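Local atomic coordinates of long form salivary protein D7L (Phlebotomus duboscqi, PDB entry 6MT7), a protein that binds and sequesters host cysteinyl leukotrienes and a thromboxane A2 analogue, limiting thromboxane-dependent platelet aggregation while the sand fly takes its blood meal. Residues Tyr4-Asn7 with Ala8-Phe12; His43-Val46 with Lys47-Leu51; Asn103-Asn106 with Asn107-Asp111; Asn217-Ala220 with Leu221-Leu224. All coordinates share one frame; numbering follows the deposited sequence.

Interaction 1 of 4, residues Tyr4-Asn7 with Ala8-Phe12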
loop_
_atom_site.group_PDB
_atom_site.type_symbol
_atom_site.label_atom_id
_atom_site.label_comp_id
_atom_site.label_asym_id
_atom_site.label_seq_id
_atom_site.Cartn_x
_atom_site.Cartn_y
_atom_site.Cartn_z
ATOM N N TYR A 4 4.771 5.423 10.309
ATOM C CA TYR A 4 5.822 5.992 9.484
ATOM C C TYR A 4 7.149 5.821 10.210
ATOM O O TYR A 4 7.190 5.845 11.445
ATOM C CB TYR A 4 5.550 7.480 9.187
ATOM C CG TYR A 4 4.193 7.715 8.541
ATOM C CD1 TYR A 4 4.027 7.596 7.158
ATOM C CD2 TYR A 4 3.073 8.021 9.310
ATOM C CE1 TYR A 4 2.796 7.793 6.566
ATOM C CE2 TYR A 4 1.834 8.218 8.728
ATOM C CZ TYR A 4 1.699 8.103 7.353
ATOM O OH TYR A 4 0.467 8.296 6.774
ATOM N N PRO A 5 8.238 5.584 9.477
ATOM C CA PRO A 5 8.294 5.459 8.013
ATOM C C PRO A 5 7.695 4.152 7.501
ATOM O O PRO A 5 7.360 3.262 8.286
ATOM C CB PRO A 5 9.793 5.504 7.718
ATOM C CG PRO A 5 10.420 4.894 8.950
ATOM C CD PRO A 5 9.556 5.371 10.102
ATOM N N ARG A 6 7.567 4.058 6.183
ATOM C CA ARG A 6 7.057 2.851 5.545
ATOM C C ARG A 6 8.189 1.857 5.344
ATOM O O ARG A 6 9.303 2.234 4.972
ATOM C CB ARG A 6 6.415 3.200 4.201
ATOM C CG ARG A 6 5.408 4.346 4.265
ATOM C CD ARG A 6 4.263 4.075 5.239
ATOM N NE ARG A 6 3.436 2.942 4.811
ATOM C CZ ARG A 6 2.666 2.235 5.634
ATOM N NH1 ARG A 6 2.627 2.530 6.934
ATOM N NH2 ARG A 6 1.927 1.228 5.159
ATOM N N ASN A 7 7.910 0.577 5.606
ATOM C CA ASN A 7 8.959 -0.421 5.488
ATOM C C ASN A 7 8.944 -1.017 4.079
ATOM O O ASN A 7 8.115 -0.661 3.241
ATOM C CB ASN A 7 8.831 -1.470 6.612
ATOM C CG ASN A 7 7.603 -2.357 6.478
ATOM O OD1 ASN A 7 7.198 -2.721 5.378
ATOM N ND2 ASN A 7 7.017 -2.730 7.616
ATOM N N ALA A 8 9.877 -1.935 3.802
ATOM C CA ALA A 8 10.038 -2.423 2.432
ATOM C C ALA A 8 8.878 -3.305 1.982
ATOM O O ALA A 8 8.624 -3.430 0.776
ATOM C CB ALA A 8 11.354 -3.192 2.295
ATOM N N ASP A 9 8.205 -3.971 2.917
ATOM C CA ASP A 9 7.000 -4.714 2.559
ATOM C C ASP A 9 5.855 -3.759 2.253
ATOM O O ASP A 9 5.060 -3.990 1.328
ATOM C CB ASP A 9 6.619 -5.658 3.700
ATOM C CG ASP A 9 5.295 -6.377 3.456
ATOM O OD1 ASP A 9 5.259 -7.228 2.551
ATOM O OD2 ASP A 9 4.306 -6.091 4.169
ATOM N N GLN A 10 5.758 -2.681 3.027
ATOM C CA GLN A 10 4.663 -1.737 2.846
ATOM C C GLN A 10 4.822 -0.943 1.558
ATOM O O GLN A 10 3.826 -0.602 0.908
ATOM C CB GLN A 10 4.590 -0.805 4.053
ATOM C CG GLN A 10 4.130 -1.521 5.325
ATOM C CD GLN A 10 4.366 -0.701 6.577
ATOM O OE1 GLN A 10 5.292 0.122 6.644
ATOM N NE2 GLN A 10 3.522 -0.913 7.579
ATOM N N THR A 11 6.063 -0.610 1.183
ATOM C CA THR A 11 6.257 0.074 -0.090
ATOM C C THR A 11 6.032 -0.888 -1.244
ATOM O O THR A 11 5.372 -0.537 -2.227
ATOM C CB THR A 11 7.654 0.703 -0.176
ATOM O OG1 THR A 11 8.649 -0.321 -0.097
ATOM C CG2 THR A 11 7.869 1.709 0.970
ATOM N N PHE A 12 6.553 -2.115 -1.130
ATOM C CA PHE A 12 6.332 -3.119 -2.170
ATOM C C PHE A 12 4.840 -3.342 -2.407
ATOM O O PHE A 12 4.378 -3.385 -3.558
ATOM C CB PHE A 12 7.015 -4.426 -1.761
ATOM C CG PHE A 12 7.084 -5.457 -2.847
ATOM C CD1 PHE A 12 7.580 -5.147 -4.098
ATOM C CD2 PHE A 12 6.672 -6.763 -2.593
ATOM C CE1 PHE A 12 7.650 -6.126 -5.092
ATOM C CE2 PHE A 12 6.745 -7.734 -3.569
ATOM C CZ PHE A 12 7.234 -7.418 -4.820
HETATM O O HOH W 1 5.521 1.101 9.226
HETATM O O HOH W 2 2.040 1.147 2.231
#

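Interaction 2 of 4, residues His43-Val46 with Lys47-Leu51. With TRT (fragment of triton X-100), chain C.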
loop_
_atom_site.group_PDB
_atom_site.type_symbol
_atom_site.label_atom_id
_atom_site.label_comp_id
_atom_site.label_asym_id
_atom_site.label_seq_id
_atom_site.Cartn_x
_atom_site.Cartn_y
_atom_site.Cartn_z
ATOM N N HIS A 43 -0.681 8.787 -14.756
ATOM C CA HIS A 43 -1.144 9.761 -13.770
ATOM C C HIS A 43 -1.871 9.064 -12.632
ATOM O O HIS A 43 -1.607 9.329 -11.460
ATOM C CB HIS A 43 -2.077 10.801 -14.396
ATOM C CG HIS A 43 -1.486 11.547 -15.554
ATOM N ND1 HIS A 43 -2.261 12.269 -16.438
ATOM C CD2 HIS A 43 -0.206 11.688 -15.973
ATOM C CE1 HIS A 43 -1.483 12.821 -17.352
ATOM N NE2 HIS A 43 -0.232 12.481 -17.095
ATOM N N CYS A 44 -2.815 8.177 -12.962
ATOM C CA CYS A 44 -3.610 7.575 -11.902
ATOM C C CYS A 44 -2.840 6.502 -11.153
ATOM O O CYS A 44 -3.079 6.299 -9.957
ATOM C CB CYS A 44 -4.917 7.022 -12.470
ATOM S SG CYS A 44 -6.056 8.390 -12.880
ATOM N N TYR A 45 -1.884 5.848 -11.815
ATOM C CA TYR A 45 -0.979 4.948 -11.107
ATOM C C TYR A 45 -0.173 5.702 -10.046
ATOM O O TYR A 45 -0.002 5.219 -8.913
ATOM C CB TYR A 45 -0.056 4.265 -12.121
ATOM C CG TYR A 45 1.085 3.486 -11.510
ATOM C CD1 TYR A 45 0.839 2.359 -10.738
ATOM C CD2 TYR A 45 2.403 3.872 -11.725
ATOM C CE1 TYR A 45 1.886 1.630 -10.171
ATOM C CE2 TYR A 45 3.458 3.154 -11.160
ATOM C CZ TYR A 45 3.192 2.037 -10.394
ATOM O OH TYR A 45 4.241 1.336 -9.841
ATOM N N VAL A 46 0.306 6.902 -10.392
ATOM C CA VAL A 46 1.107 7.699 -9.466
ATOM C C VAL A 46 0.263 8.141 -8.272
ATOM O O VAL A 46 0.682 8.028 -7.114
ATOM C CB VAL A 46 1.734 8.893 -10.214
ATOM C CG1 VAL A 46 2.220 9.970 -9.227
ATOM C CG2 VAL A 46 2.897 8.396 -11.115
ATOM N N LYS A 47 -0.951 8.637 -8.531
ATOM C CA LYS A 47 -1.844 8.977 -7.427
ATOM C C LYS A 47 -2.102 7.770 -6.531
ATOM O O LYS A 47 -2.071 7.880 -5.300
ATOM C CB LYS A 47 -3.173 9.507 -7.955
ATOM C CG LYS A 47 -4.126 9.852 -6.839
ATOM C CD LYS A 47 -5.440 10.432 -7.356
ATOM C CE LYS A 47 -6.367 10.799 -6.198
ATOM N NZ LYS A 47 -7.741 11.155 -6.689
ATOM N N CYS A 48 -2.364 6.612 -7.142
ATOM C CA CYS A 48 -2.620 5.392 -6.381
ATOM C C CYS A 48 -1.460 5.070 -5.453
ATOM O O CYS A 48 -1.673 4.699 -4.290
ATOM C CB CYS A 48 -2.870 4.224 -7.345
ATOM S SG CYS A 48 -3.171 2.564 -6.599
ATOM N N VAL A 49 -0.223 5.189 -5.948
ATOM C CA VAL A 49 0.924 4.813 -5.125
ATOM C C VAL A 49 1.095 5.790 -3.966
ATOM O O VAL A 49 1.325 5.374 -2.823
ATOM C CB VAL A 49 2.206 4.712 -5.973
ATOM C CG1 VAL A 49 3.416 4.479 -5.074
ATOM C CG2 VAL A 49 2.092 3.573 -6.990
ATOM N N TRP A 50 0.980 7.097 -4.229
ATOM C CA TRP A 50 1.031 8.059 -3.124
ATOM C C TRP A 50 -0.005 7.711 -2.066
ATOM O O TRP A 50 0.290 7.713 -0.862
ATOM C CB TRP A 50 0.779 9.483 -3.619
ATOM C CG TRP A 50 1.905 10.188 -4.299
ATOM C CD1 TRP A 50 1.896 10.686 -5.571
ATOM C CD2 TRP A 50 3.181 10.540 -3.740
ATOM N NE1 TRP A 50 3.089 11.306 -5.847
ATOM C CE2 TRP A 50 3.895 11.234 -4.740
ATOM C CE3 TRP A 50 3.789 10.334 -2.495
ATOM C CZ2 TRP A 50 5.194 11.718 -4.536
ATOM C CZ3 TRP A 50 5.083 10.811 -2.299
ATOM C CH2 TRP A 50 5.765 11.498 -3.315
ATOM N N LEU A 51 -1.223 7.384 -2.503
ATOM C CA LEU A 51 -2.295 7.041 -1.574
ATOM C C LEU A 51 -1.969 5.761 -0.812
ATOM O O LEU A 51 -2.118 5.696 0.416
ATOM C CB LEU A 51 -3.613 6.886 -2.341
ATOM C CG LEU A 51 -4.835 6.347 -1.588
ATOM C CD1 LEU A 51 -5.297 7.329 -0.536
ATOM C CD2 LEU A 51 -5.974 6.033 -2.579
HETATM C C25 TRT C . 7.560 -7.347 -10.856
HETATM O O24 TRT C . 7.799 -6.372 -9.846
HETATM C C23 TRT C . 7.886 -5.039 -10.351
HETATM C C22 TRT C . 7.763 -4.098 -9.160
HETATM O O21 TRT C . 8.035 -2.740 -9.505
HETATM C C20 TRT C . 7.968 -1.956 -8.319
HETATM C C19 TRT C . 8.429 -0.542 -8.618
HETATM O O18 TRT C . 7.319 0.220 -9.085
HETATM C C17 TRT C . 7.691 0.945 -10.239
HETATM C C16 TRT C . 7.856 2.415 -9.913
HETATM O O15 TRT C . 6.587 3.076 -9.879
HETATM C C12 TRT C . 6.474 4.280 -9.206
HETATM C C13 TRT C . 7.584 5.100 -9.039
HETATM C C14 TRT C . 7.471 6.317 -8.357
HETATM C C11 TRT C . 5.248 4.677 -8.687
HETATM C C10 TRT C . 5.134 5.888 -8.011
HETATM C C9 TRT C . 6.236 6.715 -7.837
HETATM C C6 TRT C . 6.072 8.008 -7.093
HETATM C C8 TRT C . 6.016 9.105 -8.151
HETATM C C7 TRT C . 4.736 8.012 -6.359
HETATM C C5 TRT C . 7.291 8.273 -6.180
HETATM C C1 TRT C . 7.553 7.497 -4.869
HETATM C C2 TRT C . 7.303 5.995 -4.923
HETATM C C4 TRT C . 9.021 7.700 -4.519
HETATM C C3 TRT C . 6.777 8.046 -3.679
#

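Interaction 3 of 4, residues Asn103-Asn106 with Asn107-Asp111. With TRT (fragment of triton X-100), chain C.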
loop_
_atom_site.group_PDB
_atom_site.type_symbol
_atom_site.label_atom_id
_atom_site.label_comp_id
_atom_site.label_asym_id
_atom_site.label_seq_id
_atom_site.Cartn_x
_atom_site.Cartn_y
_atom_site.Cartn_z
ATOM N N ASN A 103 8.371 16.134 -11.621
ATOM C CA ASN A 103 9.739 16.653 -11.603
ATOM C C ASN A 103 10.468 16.234 -10.332
ATOM O O ASN A 103 11.669 15.951 -10.362
ATOM C CB ASN A 103 9.748 18.178 -11.725
ATOM C CG ASN A 103 9.543 18.643 -13.145
ATOM O OD1 ASN A 103 9.847 17.924 -14.095
ATOM N ND2 ASN A 103 9.033 19.858 -13.299
ATOM N N PHE A 104 9.760 16.223 -9.201
ATOM C CA PHE A 104 10.340 15.709 -7.964
ATOM C C PHE A 104 10.822 14.276 -8.150
ATOM O O PHE A 104 11.925 13.917 -7.720
ATOM C CB PHE A 104 9.294 15.813 -6.857
ATOM C CG PHE A 104 9.687 15.174 -5.559
ATOM C CD1 PHE A 104 10.579 15.796 -4.708
ATOM C CD2 PHE A 104 9.123 13.971 -5.172
ATOM C CE1 PHE A 104 10.911 15.210 -3.501
ATOM C CE2 PHE A 104 9.461 13.384 -3.969
ATOM C CZ PHE A 104 10.352 14.003 -3.140
ATOM N N PHE A 105 10.019 13.453 -8.822
ATOM C CA PHE A 105 10.441 12.088 -9.128
ATOM C C PHE A 105 11.629 12.080 -10.083
ATOM O O PHE A 105 12.682 11.489 -9.792
ATOM C CB PHE A 105 9.281 11.296 -9.737
ATOM C CG PHE A 105 9.700 9.944 -10.218
ATOM C CD1 PHE A 105 9.914 8.917 -9.307
ATOM C CD2 PHE A 105 9.957 9.722 -11.561
ATOM C CE1 PHE A 105 10.345 7.673 -9.727
ATOM C CE2 PHE A 105 10.382 8.480 -12.000
ATOM C CZ PHE A 105 10.573 7.449 -11.079
ATOM N N ASN A 106 11.477 12.738 -11.234
ATOM C CA ASN A 106 12.496 12.660 -12.275
ATOM C C ASN A 106 13.836 13.186 -11.795
ATOM O O ASN A 106 14.879 12.721 -12.259
ATOM C CB ASN A 106 12.071 13.451 -13.507
ATOM C CG ASN A 106 11.028 12.741 -14.331
ATOM O OD1 ASN A 106 10.939 11.516 -14.319
ATOM N ND2 ASN A 106 10.242 13.514 -15.087
ATOM N N ASN A 107 13.833 14.171 -10.901
ATOM C CA ASN A 107 15.061 14.821 -10.470
ATOM C C ASN A 107 15.698 14.144 -9.264
ATOM O O ASN A 107 16.772 14.567 -8.825
ATOM C CB ASN A 107 14.791 16.301 -10.144
ATOM C CG ASN A 107 14.300 17.084 -11.351
ATOM O OD1 ASN A 107 14.452 16.640 -12.487
ATOM N ND2 ASN A 107 13.718 18.270 -11.111
ATOM N N ASN A 108 15.072 13.105 -8.719
ATOM C CA ASN A 108 15.613 12.459 -7.533
ATOM C C ASN A 108 15.417 10.957 -7.571
ATOM O O ASN A 108 15.256 10.336 -6.517
ATOM C CB ASN A 108 14.961 13.013 -6.268
ATOM C CG ASN A 108 15.175 14.492 -6.127
ATOM O OD1 ASN A 108 16.241 14.920 -5.705
ATOM N ND2 ASN A 108 14.179 15.284 -6.503
ATOM N N VAL A 109 15.446 10.352 -8.767
ATOM C CA VAL A 109 14.959 8.979 -8.913
ATOM C C VAL A 109 15.694 8.041 -7.970
ATOM O O VAL A 109 15.079 7.272 -7.225
ATOM C CB VAL A 109 15.101 8.488 -10.365
ATOM C CG1 VAL A 109 14.480 7.083 -10.471
ATOM C CG2 VAL A 109 14.454 9.439 -11.338
ATOM N N ASN A 110 17.023 8.058 -8.011
ATOM C CA ASN A 110 17.747 7.032 -7.275
ATOM C C ASN A 110 17.684 7.261 -5.764
ATOM O O ASN A 110 17.589 6.287 -5.006
ATOM C CB ASN A 110 19.172 6.928 -7.820
ATOM C CG ASN A 110 19.198 6.220 -9.179
ATOM O OD1 ASN A 110 18.438 5.273 -9.393
ATOM N ND2 ASN A 110 20.008 6.705 -10.107
ATOM N N ASP A 111 17.668 8.520 -5.305
ATOM C CA ASP A 111 17.440 8.778 -3.882
ATOM C C ASP A 111 16.046 8.339 -3.454
ATOM O O ASP A 111 15.855 7.860 -2.331
ATOM C CB ASP A 111 17.614 10.262 -3.562
ATOM C CG ASP A 111 19.067 10.672 -3.409
ATOM O OD1 ASP A 111 19.948 9.799 -3.258
ATOM O OD2 ASP A 111 19.323 11.886 -3.441
HETATM C C25 TRT C . 7.560 -7.347 -10.856
HETATM O O24 TRT C . 7.799 -6.372 -9.846
HETATM C C23 TRT C . 7.886 -5.039 -10.351
HETATM C C22 TRT C . 7.763 -4.098 -9.160
HETATM O O21 TRT C . 8.035 -2.740 -9.505
HETATM C C20 TRT C . 7.968 -1.956 -8.319
HETATM C C19 TRT C . 8.429 -0.542 -8.618
HETATM O O18 TRT C . 7.319 0.220 -9.085
HETATM C C17 TRT C . 7.691 0.945 -10.239
HETATM C C16 TRT C . 7.856 2.415 -9.913
HETATM O O15 TRT C . 6.587 3.076 -9.879
HETATM C C12 TRT C . 6.474 4.280 -9.206
HETATM C C13 TRT C . 7.584 5.100 -9.039
HETATM C C14 TRT C . 7.471 6.317 -8.357
HETATM C C11 TRT C . 5.248 4.677 -8.687
HETATM C C10 TRT C . 5.134 5.888 -8.011
HETATM C C9 TRT C . 6.236 6.715 -7.837
HETATM C C6 TRT C . 6.072 8.008 -7.093
HETATM C C8 TRT C . 6.016 9.105 -8.151
HETATM C C7 TRT C . 4.736 8.012 -6.359
HETATM C C5 TRT C . 7.291 8.273 -6.180
HETATM C C1 TRT C . 7.553 7.497 -4.869
HETATM C C2 TRT C . 7.303 5.995 -4.923
HETATM C C4 TRT C . 9.021 7.700 -4.519
HETATM C C3 TRT C . 6.777 8.046 -3.679
HETATM O O HOH W 3 17.420 11.867 -10.826
#

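Interaction 4 of 4, residues Asn217-Ala220 with Leu221-Leu224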
loop_
_atom_site.group_PDB
_atom_site.type_symbol
_atom_site.label_atom_id
_atom_site.label_comp_id
_atom_site.label_asym_id
_atom_site.label_seq_id
_atom_site.Cartn_x
_atom_site.Cartn_y
_atom_site.Cartn_z
ATOM N N ASN A 217 -18.002 -11.907 -1.448
ATOM C CA ASN A 217 -17.486 -12.703 -2.559
ATOM C C ASN A 217 -16.492 -13.715 -2.010
ATOM O O ASN A 217 -15.439 -13.335 -1.484
ATOM C CB ASN A 217 -16.835 -11.819 -3.624
ATOM C CG ASN A 217 -16.489 -12.592 -4.889
ATOM O OD1 ASN A 217 -15.642 -13.480 -4.871
ATOM N ND2 ASN A 217 -17.148 -12.256 -5.993
ATOM N N SER A 218 -16.826 -15.001 -2.135
ATOM C CA SER A 218 -16.024 -16.043 -1.504
ATOM C C SER A 218 -14.661 -16.232 -2.157
ATOM O O SER A 218 -13.791 -16.867 -1.550
ATOM C CB SER A 218 -16.783 -17.374 -1.508
ATOM O OG SER A 218 -17.107 -17.773 -2.828
ATOM N N GLN A 219 -14.442 -15.702 -3.360
ATOM C CA GLN A 219 -13.165 -15.883 -4.034
ATOM C C GLN A 219 -12.237 -14.683 -3.913
ATOM O O GLN A 219 -11.049 -14.814 -4.222
ATOM C CB GLN A 219 -13.387 -16.208 -5.517
ATOM C CG GLN A 219 -14.267 -17.431 -5.763
ATOM C CD GLN A 219 -14.021 -18.561 -4.771
ATOM O OE1 GLN A 219 -14.948 -19.047 -4.120
ATOM N NE2 GLN A 219 -12.773 -19.003 -4.679
ATOM N N ALA A 220 -12.738 -13.532 -3.457
ATOM C CA ALA A 220 -11.935 -12.310 -3.471
ATOM C C ALA A 220 -10.657 -12.485 -2.668
ATOM O O ALA A 220 -9.562 -12.170 -3.145
ATOM C CB ALA A 220 -12.754 -11.132 -2.930
ATOM N N LEU A 221 -10.774 -13.005 -1.447
ATOM C CA LEU A 221 -9.582 -13.160 -0.625
ATOM C C LEU A 221 -8.716 -14.308 -1.123
ATOM O O LEU A 221 -7.494 -14.267 -0.963
ATOM C CB LEU A 221 -9.969 -13.362 0.839
ATOM C CG LEU A 221 -10.691 -12.181 1.509
ATOM C CD1 LEU A 221 -10.925 -12.483 2.984
ATOM C CD2 LEU A 221 -9.910 -10.880 1.334
ATOM N N LYS A 222 -9.320 -15.329 -1.744
ATOM C CA LYS A 222 -8.513 -16.367 -2.377
ATOM C C LYS A 222 -7.639 -15.780 -3.478
ATOM O O LYS A 222 -6.474 -16.166 -3.627
ATOM C CB LYS A 222 -9.405 -17.477 -2.938
ATOM C CG LYS A 222 -10.184 -18.246 -1.890
ATOM C CD LYS A 222 -10.590 -19.622 -2.423
ATOM C CE LYS A 222 -11.260 -20.476 -1.355
ATOM N NZ LYS A 222 -12.738 -20.523 -1.555
ATOM N N ILE A 223 -8.186 -14.846 -4.260
ATOM C CA ILE A 223 -7.421 -14.219 -5.332
ATOM C C ILE A 223 -6.265 -13.401 -4.763
ATOM O O ILE A 223 -5.137 -13.466 -5.268
ATOM C CB ILE A 223 -8.351 -13.371 -6.218
ATOM C CG1 ILE A 223 -9.336 -14.272 -6.972
ATOM C CG2 ILE A 223 -7.539 -12.522 -7.198
ATOM C CD1 ILE A 223 -10.392 -13.514 -7.727
ATOM N N LEU A 224 -6.513 -12.629 -3.698
ATOM C CA LEU A 224 -5.412 -11.917 -3.054
ATOM C C LEU A 224 -4.351 -12.884 -2.542
ATOM O O LEU A 224 -3.151 -12.610 -2.645
ATOM C CB LEU A 224 -5.921 -11.058 -1.898
ATOM C CG LEU A 224 -6.661 -9.771 -2.238
ATOM C CD1 LEU A 224 -6.981 -9.007 -0.944
ATOM C CD2 LEU A 224 -5.870 -8.908 -3.227
HETATM O O HOH W 4 -13.156 -13.784 -0.011
#

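Interaction 1 of 4, residues Tyr4-Asn7 with Ala8-Phe12
The amide of Gln10 is sandwiched between the guanidinium of Arg6 and the amide of Asn7, at the capping box that starts helix 8-21. On one side Arg6 lies nearly parallel to it, the two planes 15° apart. Gln10 OE1 sits over the middle of the guanidinium and Arg6 NH2 comes 3.4 Å from Gln10 CD. On the opposite side the Asn7 amide is stacked at 19°, with ND2 3.5 Å from Gln10 CD. Arg6 reaches this position by bending at chi2 and chi3, which folds its chain back over the first turn instead of extending it.

The box is closed by two reciprocal bonds. Asn7 places CG between its backbone N and carbonyl carbon (chi1 69°), and OD1 thereby accepts from Gln10 N at 2.8 Å. In return Gln10 OE1 accepts from Asn7 N at 2.9 Å. Thr11 N then bonds to Asn7 O, the first ordinary helical bond. Gln10 OE1 is gripped a second time by a water that also donates to Pro5 O; together with the Asn7 N bond this holds the amide's rotation within its stack.

Beyond the cap, Asp9 forms a salt bridge with Arg166 and accepts from Tyr231, tying the helix start to later parts of the chain, while Arg6 NH1 bonds Arg3 O. The Thr11 hydroxyl is hydrogen-bonded to Phe116 O. A second water lies in the guanidinium plane at its edge, accepting from Arg6 NH2 at 2.9 Å and donating to Gln10 O at 2.8 Å.

Interaction 2 of 4, residues His43-Val46 with Lys47-Leu51
With CG trans to the backbone N in Tyr45 (chi1 170°), and CG2 of Val49 trans to its own carbonyl carbon, phenol and methyl meet one turn apart on helix 40-52. Val49 CG2 lies over one face of the ring in a CH-pi contact, 4.0 Å from the centroid and displaced toward the rim, nearest to CE1. At the ring's edge, Tyr45 OH donates to the ether O15 of the bound Triton fragment at 2.9 Å. The same hydroxyl is also bonded to Gln19 NE2, which in turn bonds the ligand. Val49 CG1, the other branch, touches ligand C10 at 3.7 Å.

One residue on, Val46 and Trp50 run side by side, CG1 of Val46 against CD1 of Trp50 at 3.7 Å. The indole turns a face to the ligand's branched alkyl end, with ligand C3 3.5 Å from Trp50 CZ3. Tyr45 probably contacts thromboxane A2, as in related proteins, so this helix face is probably pocket wall for the natural lipid too.

Disulfides Cys48-Cys18 and Cys44-Cys94 fasten helix 40-52 to helix 8-21 and helix 94-106. Val49 packs on Phe15 of the former, Lys47 and Trp50 on Ile97 of the latter.

Interaction 3 of 4, residues Asn103-Asn106 with Asn107-Asp111
Asn108 ND2 donates to Phe104 O at 2.9 Å across the break between helix 94-106 and helix 109-115. The bond is nearly straight, 168° at the hydrogen, and uses a lone pair in the plane of the carbonyl; the acceptor also lies close to the plane of the Asn108 amide. Asn108 holds CG opposite its carbonyl carbon (chi1 -59°), and this turns the amide back over the last turn of the first helix. The residue occupies the N-cap position of the second helix. Its side chain makes no capping bond there.

Two backbone bonds carry the chain through the corner. Asn107 N reaches Asn103 O at 2.9 Å in the usual helical way. Asn108 N, by contrast, goes to Phe105 O at 3.1 Å from well above that carbonyl's plane, an i to i+3 spacing.

The apolar side of the corner belongs to the ligand pocket. Val109 CG2 lies over one face of the Phe105 ring, offset toward the rim, and Val109 CG1 is 4.0 Å from Phe105 CZ. The ring's CE1 approaches C14 of the Triton fragment obliquely, at 3.5 Å. Phe104 packs on Ile83 and Ile86 of helix 83-86, while both phenylalanines touch Leu112. On the polar side a water bridges the break, donating to Asn106 O at 3.0 Å and accepting from Val109 N at 3.2 Å.

Interaction 4 of 4, residues Asn217-Ala220 with Leu221-Leu224
The amide of Gln219, whose own N closes the Asx turn leading into helix 220-227, is met obliquely by the chain of Lys222. Its NE2 end carries the contact, 3.2 Å from Lys222 CD, a close van der Waals approach and no bond. At the other end, OE1 accepts from Ser218 OG at 2.8 Å, the hydroxyl approaching 31° out of the carbonyl plane. This bond restrains the amide's rotation, with NE2 on the lysine's side. Lys222 bends at chi4 (104°), curling NZ back beside the amide; Gln219 NE2 and Lys222 NZ, both donors, stay 3.5 Å apart without bonding.

A second flat group shapes the turn. Asn217, the first residue to leave helix 203-216, uses OD1 to accept from Gln219 N at 2.9 Å. The helix takes over with Ile223 N bonded to Gln219 O and Leu224 N to Ala220 O.

This corner is plain structural packing, remote from the lipid pocket. It joins two successive helices, with Leu221 resting on Tyr210 and Val213 of the first, while Ala220 and Ile223 touch Leu183. A water spans the corner, donating to Asn217 O at 2.8 Å and accepting from Leu221 N at 2.9 Å.

In the fold
The four contacts come one after another along a largely helical chain. Interactions 2 and 3, centres about 16 Å apart, lie on the same side of the molecule and both touch the Triton fragment. They also meet directly, Trp50 CH2 packing 4.2 Å from Phe104 CE2, so helices 40-52 and 94-106 form adjoining walls of one pocket. Interaction 1 begins helix 8-21, which contributes Phe15, Arg16 and Gln19 to that pocket; its centre is about 16 Å from that of interaction 2, without touching it. Interaction 4 stands apart, its centre about 37 Å from that of interaction 3 on the opposite side of the chain's centre; it joins helices 203-216 and 220-227, which hold no residue of the pocket.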